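Local coordinates for protein SAM-dependent methyltransferase (PDB 3GGD) that probably transfers methyl groups from S-adenosyl-L-methionine to an acceptor, and is bound here to the by-product S-adenosyl-L-homocysteine, at residues V39-V44 with Q222-L227; L60-C65 with K72-F77. All coordinates share one frame; numbering follows the deposited sequence.

How the interactions relate
Interaction 1 ties the short 3-10 turn leading into helix 43-50 to the loop between strands 211-217 and 237-244, and along the chain it closes a loop inside which interaction 2 is nested. Interaction 2 lies within the first beta-alpha-beta unit of the Rossmann-like core. Their centres are about 17 Å apart, yet they touch through helix 43-50: V43 CG1 meets F73 CD1 at 3.3 Å and V43 CG2 meets L74 CD2 at 3.6 Å. Interaction 2 contributes A64 and C65 to the S-adenosyl-L-homocysteine pocket, and interaction 1 lies near it: the side chain of R131, a cofactor-binding residue, is about 5 Å from that of Q222 and about 6 Å from that of D62.

Interaction 1. Residues V39-V44 with Q222-L227; sequences VERAVV and QSIHKL. With EDO (1,2-ethanediol), chain L; EDO (1,2-ethanediol), chain P; EDO (1,2-ethanediol), chain M.
R41 reaches across to Q222 and S223 with its guanidinium group, which makes all three direct hydrogen bonds between 39-44 and 222-227. Its CG stands beside the backbone N (chi1 -61°), and the chain bends at chi3, bringing the NH1 and NH2 end to the loop. NH1 donates to Q222 OE1 at 2.8 Å, on a lone pair in the amide plane. NH1 and NH2 also grip the single backbone oxygen S223 O end-on, at 3.0 and 3.1 Å, from one face of its carbonyl plane. Both acceptors lie at the guanidinium edge, close to its plane, whereas the Q222 amide is turned 90° to it. A bend at chi2 (-82°) turns the Q222 amide so that OE1 meets this edge, and Q222 CG packs 3.9 Å from R41 CB. Outside the segments, N38 OD1 accepts from R41 NE and Y232 makes a cation-pi contact with R41. S223 points its CB away from 39-44; its OG accepts from H225 N in an ST turn and bonds to A233 O. A 1,2-ethanediol, probably from the crystallisation liquor, accepts from Q222 N and donates to R41 O. Replacing R41 by an alanine removes all three donors, and the loop around Q222 and S223 is likely to be held less firmly. One cation thus joins two segments far apart in sequence through neutral oxygens, with no carboxylate partner across the contact.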
ATOM      1  N   VAL A  39      13.478  -5.369  -2.227  1.00 58.35           N
ATOM      2  CA  VAL A  39      12.785  -6.144  -1.186  1.00 57.70           C
ATOM      3  C   VAL A  39      13.516  -6.153   0.162  1.00 57.40           C
ATOM      4  O   VAL A  39      12.892  -6.178   1.224  1.00 58.30           O
ATOM      5  CB  VAL A  39      12.489  -7.599  -1.671  1.00 57.89           C
ATOM      6  CG1 VAL A  39      11.443  -7.552  -2.824  1.00 57.66           C
ATOM      7  CG2 VAL A  39      13.820  -8.363  -2.044  1.00 54.40           C
ATOM      8  N   GLU A  40      14.832  -6.132   0.119  1.00 57.43           N
ATOM      9  CA  GLU A  40      15.622  -6.148   1.333  1.00 58.52           C
ATOM     10  C   GLU A  40      15.334  -4.969   2.261  1.00 59.96           C
ATOM     11  O   GLU A  40      15.567  -5.086   3.453  1.00 59.36           O
ATOM     12  CB  GLU A  40      17.110  -6.236   1.043  1.00 57.09           C
ATOM     13  CG  GLU A  40      17.538  -7.515   0.315  1.00 57.15           C
ATOM     14  CD  GLU A  40      17.436  -7.460  -1.217  1.00 60.11           C
ATOM     15  OE1 GLU A  40      16.946  -6.431  -1.748  1.00 57.00           O
ATOM     16  OE2 GLU A  40      17.886  -8.450  -1.895  1.00 58.36           O
ATOM     17  N   ARG A  41      14.818  -3.860   1.722  1.00 60.62           N
ATOM     18  CA  ARG A  41      14.495  -2.675   2.526  1.00 61.93           C
ATOM     19  C   ARG A  41      12.968  -2.524   2.665  1.00 61.38           C
ATOM     20  O   ARG A  41      12.493  -1.500   3.151  1.00 60.78           O
ATOM     21  CB  ARG A  41      14.983  -1.390   1.812  1.00 62.15           C
ATOM     22  CG  ARG A  41      16.431  -1.304   1.579  1.00 64.79           C
ATOM     23  CD  ARG A  41      16.882   0.096   1.150  1.00 64.36           C
ATOM     24  NE  ARG A  41      16.486   0.536  -0.197  1.00 66.55           N
ATOM     25  CZ  ARG A  41      15.848   1.685  -0.497  1.00 69.10           C
ATOM     26  NH1 ARG A  41      15.472   2.587   0.442  1.00 68.09           N
ATOM     27  NH2 ARG A  41      15.605   1.952  -1.785  1.00 67.93           N
ATOM     28  N   ALA A  42      12.201  -3.488   2.153  1.00 61.28           N
ATOM     29  CA  ALA A  42      10.762  -3.368   2.121  1.00 60.40           C
ATOM     30  C   ALA A  42      10.130  -4.629   2.755  1.00 60.39           C
ATOM     31  O   ALA A  42      10.151  -4.789   3.986  1.00 59.93           O
ATOM     32  CB  ALA A  42      10.293  -3.119   0.690  1.00 59.74           C
ATOM     33  N   VAL A  43       9.593  -5.534   1.942  1.00 58.87           N
ATOM     34  CA  VAL A  43       8.937  -6.724   2.492  1.00 58.61           C
ATOM     35  C   VAL A  43       9.826  -7.647   3.389  1.00 58.24           C
ATOM     36  O   VAL A  43       9.327  -8.325   4.301  1.00 57.83           O
ATOM     37  CB  VAL A  43       8.229  -7.552   1.347  1.00 59.21           C
ATOM     38  CG1 VAL A  43       9.287  -8.185   0.406  1.00 57.14           C
ATOM     39  CG2 VAL A  43       7.194  -8.578   1.956  1.00 57.35           C
ATOM     40  N   VAL A  44      11.134  -7.658   3.156  1.00 58.46           N
ATOM     41  CA  VAL A  44      12.046  -8.407   4.010  1.00 58.36           C
ATOM     42  C   VAL A  44      12.030  -7.852   5.446  1.00 58.92           C
ATOM     43  O   VAL A  44      12.142  -8.611   6.450  1.00 57.20           O
ATOM     44  CB  VAL A  44      13.474  -8.372   3.461  1.00 58.07           C
ATOM     45  CG1 VAL A  44      14.522  -8.772   4.548  1.00 56.61           C
ATOM     46  CG2 VAL A  44      13.568  -9.234   2.244  1.00 57.63           C
ATOM     47  N   GLN A 222      10.737   3.048   3.292  1.00 60.90           N
ATOM     48  CA  GLN A 222      11.846   3.216   2.354  1.00 60.42           C
ATOM     49  C   GLN A 222      11.429   3.598   0.941  1.00 60.28           C
ATOM     50  O   GLN A 222      10.643   2.885   0.304  1.00 60.97           O
ATOM     51  CB  GLN A 222      12.646   1.938   2.308  1.00 61.54           C
ATOM     52  CG  GLN A 222      13.170   1.532   3.657  1.00 62.45           C
ATOM     53  CD  GLN A 222      14.441   2.248   4.062  1.00 65.98           C
ATOM     54  OE1 GLN A 222      15.299   2.601   3.224  1.00 62.84           O
ATOM     55  NE2 GLN A 222      14.585   2.437   5.375  1.00 63.42           N
ATOM     56  N   SER A 223      11.964   4.717   0.461  1.00 59.19           N
ATOM     57  CA  SER A 223      11.727   5.193  -0.893  1.00 59.47           C
ATOM     58  C   SER A 223      13.003   4.988  -1.717  1.00 59.39           C
ATOM     59  O   SER A 223      14.033   4.606  -1.173  1.00 59.04           O
ATOM     60  CB  SER A 223      11.340   6.685  -0.912  1.00 58.93           C
ATOM     61  OG  SER A 223      12.460   7.547  -0.953  1.00 58.98           O
ATOM     62  N   ILE A 224      12.932   5.261  -3.014  1.00 59.48           N
ATOM     63  CA  ILE A 224      14.101   5.130  -3.897  1.00 60.34           C
ATOM     64  C   ILE A 224      14.720   6.515  -4.175  1.00 59.73           C
ATOM     65  O   ILE A 224      15.683   6.640  -4.923  1.00 59.21           O
ATOM     66  CB  ILE A 224      13.738   4.450  -5.256  1.00 60.78           C
ATOM     67  CG1 ILE A 224      12.797   5.358  -6.088  1.00 61.08           C
ATOM     68  CG2 ILE A 224      13.151   3.101  -5.005  1.00 60.62           C
ATOM     69  CD1 ILE A 224      12.787   5.086  -7.561  1.00 61.47           C
ATOM     70  N   HIS A 225      14.140   7.567  -3.607  1.00 59.70           N
ATOM     71  CA  HIS A 225      14.721   8.888  -3.802  1.00 59.97           C
ATOM     72  C   HIS A 225      16.001   9.068  -2.996  1.00 61.33           C
ATOM     73  O   HIS A 225      15.986   8.983  -1.757  1.00 60.79           O
ATOM     74  CB  HIS A 225      13.772   9.998  -3.385  1.00 59.53           C
ATOM     75  CG  HIS A 225      14.344  11.355  -3.609  1.00 59.02           C
ATOM     76  ND1 HIS A 225      14.451  11.915  -4.866  1.00 58.41           N
ATOM     77  CD2 HIS A 225      14.903  12.236  -2.750  1.00 57.53           C
ATOM     78  CE1 HIS A 225      15.034  13.097  -4.762  1.00 60.69           C
ATOM     79  NE2 HIS A 225      15.311  13.315  -3.489  1.00 58.30           N
ATOM     80  N   LYS A 226      17.082   9.386  -3.699  1.00 63.10           N
ATOM     81  CA  LYS A 226      18.378   9.617  -3.075  1.00 65.50           C
ATOM     82  C   LYS A 226      18.584  11.086  -2.767  1.00 64.35           C
ATOM     83  O   LYS A 226      18.472  11.928  -3.648  1.00 62.15           O
ATOM     84  CB  LYS A 226      19.525   9.182  -4.001  1.00 66.41           C
ATOM     85  CG  LYS A 226      19.685   7.700  -4.131  1.00 69.35           C
ATOM     86  CD  LYS A 226      21.066   7.338  -4.739  1.00 71.76           C
ATOM     87  CE  LYS A 226      21.201   5.789  -5.016  1.00 77.01           C
ATOM     88  NZ  LYS A 226      20.175   5.205  -6.014  1.00 81.76           N
ATOM     89  N   LEU A 227      18.926  11.361  -1.520  1.00 63.94           N
ATOM     90  CA  LEU A 227      19.220  12.683  -1.069  1.00 64.58           C
ATOM     91  C   LEU A 227      20.689  12.991  -1.434  1.00 65.56           C
ATOM     92  O   LEU A 227      21.452  12.085  -1.763  1.00 65.00           O
ATOM     93  CB  LEU A 227      18.984  12.769   0.431  1.00 64.10           C
ATOM     94  CG  LEU A 227      17.545  12.524   0.854  1.00 64.36           C
ATOM     95  CD1 LEU A 227      17.463  12.303   2.348  1.00 64.44           C
ATOM     96  CD2 LEU A 227      16.655  13.680   0.390  1.00 63.36           C
TER
HETATM   97  C1  EDO L 255       9.498  -0.137   4.506  1.00 56.55           C
HETATM   98  O1  EDO L 255      10.065   0.041   3.196  1.00 54.42           O
HETATM   99  C2  EDO L 255       8.939  -1.572   4.725  1.00 56.76           C
HETATM  100  O2  EDO L 255       8.078  -2.055   3.647  1.00 50.47           O
HETATM  101  C1  EDO P 259      16.094  16.564  -3.213  1.00 79.08           C
HETATM  102  O1  EDO P 259      17.206  15.681  -2.926  1.00 78.60           O
HETATM  103  C2  EDO P 259      14.963  16.360  -2.206  1.00 79.03           C
HETATM  104  O2  EDO P 259      13.772  17.154  -2.450  1.00 77.50           O
HETATM  105  C1  EDO M 256      14.750  -9.416   8.328  1.00 54.60           C
HETATM  106  O1  EDO M 256      13.884  -8.304   8.611  1.00 55.29           O
HETATM  107  C2  EDO M 256      15.714  -9.650   9.493  1.00 53.44           C
HETATM  108  O2  EDO M 256      15.078 -10.250  10.620  1.00 52.60           O

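Interaction 2. Residues L60-C65 with K72-F77; sequences LIDFAC and KFLSQF. With SAH (S-adenosyl-L-homocysteine), chain E.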
ATOM      1  N   LEU A  60      -3.038 -15.635   0.754  1.00 60.71           N
ATOM      2  CA  LEU A  60      -2.470 -14.343   1.093  1.00 60.85           C
ATOM      3  C   LEU A  60      -2.760 -13.359  -0.018  1.00 61.15           C
ATOM      4  O   LEU A  60      -2.378 -13.600  -1.170  1.00 61.49           O
ATOM      5  CB  LEU A  60      -0.950 -14.408   1.280  1.00 59.83           C
ATOM      6  CG  LEU A  60      -0.269 -13.058   1.635  1.00 61.06           C
ATOM      7  CD1 LEU A  60      -0.803 -12.398   2.927  1.00 57.22           C
ATOM      8  CD2 LEU A  60       1.236 -13.259   1.742  1.00 59.38           C
ATOM      9  N   ILE A  61      -3.393 -12.237   0.345  1.00 61.13           N
ATOM     10  CA  ILE A  61      -3.609 -11.163  -0.591  1.00 60.97           C
ATOM     11  C   ILE A  61      -2.598 -10.050  -0.365  1.00 61.63           C
ATOM     12  O   ILE A  61      -2.410  -9.607   0.771  1.00 60.56           O
ATOM     13  CB  ILE A  61      -5.039 -10.555  -0.452  1.00 62.13           C
ATOM     14  CG1 ILE A  61      -6.109 -11.572  -0.957  1.00 62.44           C
ATOM     15  CG2 ILE A  61      -5.131  -9.186  -1.200  1.00 58.88           C
ATOM     16  CD1 ILE A  61      -7.594 -11.163  -0.611  1.00 60.75           C
ATOM     17  N   ASP A  62      -1.903  -9.656  -1.449  1.00 62.18           N
ATOM     18  CA  ASP A  62      -1.080  -8.408  -1.504  1.00 61.33           C
ATOM     19  C   ASP A  62      -2.051  -7.379  -2.031  1.00 60.83           C
ATOM     20  O   ASP A  62      -2.356  -7.339  -3.223  1.00 59.60           O
ATOM     21  CB  ASP A  62       0.135  -8.531  -2.438  1.00 60.44           C
ATOM     22  CG  ASP A  62       1.064  -7.324  -2.368  1.00 62.31           C
ATOM     23  OD1 ASP A  62       0.680  -6.278  -1.788  1.00 64.44           O
ATOM     24  OD2 ASP A  62       2.189  -7.417  -2.912  1.00 62.35           O
ATOM     25  N   PHE A  63      -2.618  -6.606  -1.108  1.00 61.80           N
ATOM     26  CA  PHE A  63      -3.672  -5.656  -1.433  1.00 61.03           C
ATOM     27  C   PHE A  63      -3.052  -4.337  -1.919  1.00 60.72           C
ATOM     28  O   PHE A  63      -2.249  -3.746  -1.190  1.00 60.53           O
ATOM     29  CB  PHE A  63      -4.545  -5.344  -0.209  1.00 62.38           C
ATOM     30  CG  PHE A  63      -5.768  -4.618  -0.592  1.00 62.20           C
ATOM     31  CD1 PHE A  63      -5.722  -3.256  -0.838  1.00 63.62           C
ATOM     32  CD2 PHE A  63      -6.927  -5.318  -0.868  1.00 65.00           C
ATOM     33  CE1 PHE A  63      -6.831  -2.581  -1.286  1.00 66.45           C
ATOM     34  CE2 PHE A  63      -8.065  -4.647  -1.325  1.00 68.14           C
ATOM     35  CZ  PHE A  63      -8.006  -3.275  -1.558  1.00 67.57           C
ATOM     36  N   ALA A  64      -3.414  -3.886  -3.131  1.00 59.98           N
ATOM     37  CA  ALA A  64      -2.799  -2.682  -3.757  1.00 59.67           C
ATOM     38  C   ALA A  64      -1.317  -3.000  -4.057  1.00 59.89           C
ATOM     39  O   ALA A  64      -0.378  -2.296  -3.659  1.00 60.30           O
ATOM     40  CB  ALA A  64      -2.980  -1.378  -2.871  1.00 58.80           C
ATOM     41  N   CYS A  65      -1.121  -4.120  -4.733  1.00 60.66           N
ATOM     42  CA  CYS A  65       0.199  -4.673  -4.986  1.00 60.52           C
ATOM     43  C   CYS A  65       1.083  -3.899  -5.983  1.00 60.95           C
ATOM     44  O   CYS A  65       2.278  -4.222  -6.153  1.00 59.71           O
ATOM     45  CB  CYS A  65       0.047  -6.115  -5.467  1.00 59.30           C
ATOM     46  SG  CYS A  65      -0.804  -6.249  -7.087  1.00 61.28           S
ATOM     47  N   LYS A  72       6.170 -10.817  -5.545  1.00 59.71           N
ATOM     48  CA  LYS A  72       7.071 -11.896  -5.949  1.00 60.09           C
ATOM     49  C   LYS A  72       7.806 -12.540  -4.747  1.00 60.09           C
ATOM     50  O   LYS A  72       7.914 -13.767  -4.646  1.00 59.47           O
ATOM     51  CB  LYS A  72       8.059 -11.328  -6.947  1.00 60.29           C
ATOM     52  CG  LYS A  72       9.145 -12.305  -7.523  1.00 62.56           C
ATOM     53  CD  LYS A  72       8.542 -13.469  -8.264  1.00 64.97           C
ATOM     54  CE  LYS A  72       9.620 -14.214  -9.083  1.00 66.19           C
ATOM     55  NZ  LYS A  72       9.019 -15.490  -9.519  1.00 70.49           N
ATOM     56  N   PHE A  73       8.335 -11.709  -3.851  1.00 59.99           N
ATOM     57  CA  PHE A  73       8.972 -12.218  -2.663  1.00 59.49           C
ATOM     58  C   PHE A  73       7.966 -13.005  -1.785  1.00 59.55           C
ATOM     59  O   PHE A  73       8.235 -14.119  -1.336  1.00 58.23           O
ATOM     60  CB  PHE A  73       9.671 -11.065  -1.917  1.00 59.82           C
ATOM     61  CG  PHE A  73      10.186 -11.433  -0.553  1.00 60.39           C
ATOM     62  CD1 PHE A  73       9.314 -11.477   0.549  1.00 61.97           C
ATOM     63  CD2 PHE A  73      11.516 -11.736  -0.357  1.00 60.36           C
ATOM     64  CE1 PHE A  73       9.780 -11.808   1.810  1.00 60.94           C
ATOM     65  CE2 PHE A  73      11.980 -12.061   0.915  1.00 61.48           C
ATOM     66  CZ  PHE A  73      11.112 -12.095   1.983  1.00 60.80           C
ATOM     67  N   LEU A  74       6.808 -12.424  -1.530  1.00 59.97           N
ATOM     68  CA  LEU A  74       5.801 -13.112  -0.739  1.00 60.83           C
ATOM     69  C   LEU A  74       5.517 -14.510  -1.305  1.00 61.20           C
ATOM     70  O   LEU A  74       5.346 -15.474  -0.567  1.00 60.27           O
ATOM     71  CB  LEU A  74       4.499 -12.284  -0.693  1.00 60.95           C
ATOM     72  CG  LEU A  74       4.586 -11.008   0.148  1.00 60.70           C
ATOM     73  CD1 LEU A  74       3.296 -10.173  -0.005  1.00 62.82           C
ATOM     74  CD2 LEU A  74       4.890 -11.322   1.660  1.00 61.01           C
ATOM     75  N   SER A  75       5.513 -14.623  -2.636  1.00 62.26           N
ATOM     76  CA  SER A  75       5.147 -15.883  -3.279  1.00 62.19           C
ATOM     77  C   SER A  75       6.207 -16.932  -3.048  1.00 62.52           C
ATOM     78  O   SER A  75       5.947 -18.110  -3.198  1.00 62.24           O
ATOM     79  CB  SER A  75       4.923 -15.689  -4.784  1.00 62.07           C
ATOM     80  OG  SER A  75       6.144 -15.644  -5.504  1.00 60.25           O
ATOM     81  N   GLN A  76       7.422 -16.515  -2.722  1.00 62.89           N
ATOM     82  CA  GLN A  76       8.515 -17.483  -2.446  1.00 63.52           C
ATOM     83  C   GLN A  76       8.336 -18.096  -1.040  1.00 61.40           C
ATOM     84  O   GLN A  76       8.807 -19.167  -0.756  1.00 60.00           O
ATOM     85  CB  GLN A  76       9.877 -16.802  -2.664  1.00 63.33           C
ATOM     86  CG  GLN A  76      10.109 -16.538  -4.177  1.00 68.03           C
ATOM     87  CD  GLN A  76      11.022 -15.324  -4.528  1.00 70.52           C
ATOM     88  OE1 GLN A  76      11.158 -14.366  -3.743  1.00 80.51           O
ATOM     89  NE2 GLN A  76      11.628 -15.358  -5.743  1.00 75.04           N
ATOM     90  N   PHE A  77       7.555 -17.435  -0.192  1.00 60.72           N
ATOM     91  CA  PHE A  77       7.368 -17.877   1.194  1.00 60.71           C
ATOM     92  C   PHE A  77       5.975 -18.449   1.478  1.00 61.05           C
ATOM     93  O   PHE A  77       5.827 -19.238   2.369  1.00 61.15           O
ATOM     94  CB  PHE A  77       7.629 -16.685   2.169  1.00 60.20           C
ATOM     95  CG  PHE A  77       9.093 -16.347   2.317  1.00 59.67           C
ATOM     96  CD1 PHE A  77       9.742 -15.583   1.357  1.00 59.17           C
ATOM     97  CD2 PHE A  77       9.832 -16.846   3.393  1.00 57.14           C
ATOM     98  CE1 PHE A  77      11.100 -15.301   1.473  1.00 60.28           C
ATOM     99  CE2 PHE A  77      11.168 -16.579   3.506  1.00 58.49           C
ATOM    100  CZ  PHE A  77      11.819 -15.814   2.553  1.00 58.94           C
TER
HETATM  101  N   SAH E 248       1.955  -1.995  -2.307  1.00 47.95           N
HETATM  102  CA  SAH E 248       2.727  -1.565  -3.502  1.00 49.38           C
HETATM  103  CB  SAH E 248       2.199  -0.265  -4.145  1.00 49.33           C
HETATM  104  CG  SAH E 248       2.081   1.006  -3.286  1.00 48.24           C
HETATM  105  SD  SAH E 248       1.541   2.447  -4.225  1.00 40.72           S
HETATM  106  C   SAH E 248       4.207  -1.405  -3.187  1.00 49.97           C
HETATM  107  O   SAH E 248       5.056  -1.444  -4.113  1.00 50.80           O
HETATM  108  OXT SAH E 248       4.581  -1.210  -2.031  1.00 48.90           O
HETATM  109  C5' SAH E 248      -0.199   2.426  -3.898  1.00 48.21           C
HETATM  110  C4' SAH E 248      -0.961   1.380  -4.764  1.00 48.86           C
HETATM  111  O4' SAH E 248      -2.367   1.396  -4.421  1.00 48.08           O
HETATM  112  C3' SAH E 248      -0.932   1.592  -6.288  1.00 46.81           C
HETATM  113  O3' SAH E 248      -0.502   0.439  -6.991  1.00 47.64           O
HETATM  114  C2' SAH E 248      -2.379   1.891  -6.659  1.00 47.91           C
HETATM  115  O2' SAH E 248      -2.763   1.584  -8.015  1.00 47.29           O
HETATM  116  C1' SAH E 248      -3.142   1.139  -5.584  1.00 48.00           C
HETATM  117  N9  SAH E 248      -4.525   1.598  -5.405  1.00 47.52           N
HETATM  118  C8  SAH E 248      -4.914   2.902  -5.376  1.00 48.12           C
HETATM  119  N7  SAH E 248      -6.239   2.980  -5.166  1.00 47.45           N
HETATM  120  C5  SAH E 248      -6.698   1.695  -5.073  1.00 47.55           C
HETATM  121  C6  SAH E 248      -8.016   1.090  -4.915  1.00 48.56           C
HETATM  122  N6  SAH E 248      -9.058   1.948  -4.821  1.00 48.57           N
HETATM  123  N1  SAH E 248      -8.148  -0.244  -4.900  1.00 47.31           N
HETATM  124  C2  SAH E 248      -7.046  -1.049  -5.038  1.00 48.68           C
HETATM  125  N3  SAH E 248      -5.826  -0.538  -5.204  1.00 46.69           N
HETATM  126  C4  SAH E 248      -5.597   0.788  -5.256  1.00 45.85           C
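L60 and D62 of strand 60-63 face L74 of helix 69-77 within the first beta-alpha-beta unit of the Rossmann-like methyltransferase fold, where strand 60-63, helix 69-77 and strand 81-85 follow one another. The apolar part is a small buried meeting of leucines. L60 holds CG anti to its backbone nitrogen (chi1 180°); with chi2 at 58°, this places L60 CD2 4.1 Å from L74 CD1 and equally near L74 CD2. The two side chains cross at about a right angle, so that one methyl of L60 rests against both branches of L74. Y129 of strand 127-131 also packs on L74. The polar element of the strand comes only to van der Waals range of the helix here: D62 OD2 stands 4.2 Å from L74 CD1, and the hydrogen bond of that oxygen goes to T71, one helical turn earlier. This bond ties the buried carboxylate to the helix and is likely to limit its rotation. S75 OG turns back to the preceding turn and donates to K72 O at 2.7 Å. F77 CE1 lies 3.2 Å above the plane of the F73 ring, offset toward its rim. Beyond the strand, the chain turns into the cofactor pocket formed in part by A64 and C65. There A64 CB lies 3.2 Å from O4' of the S-adenosyl-L-homocysteine ribose, and A64 O accepts a 2.7 Å hydrogen bond from the ligand's amino N.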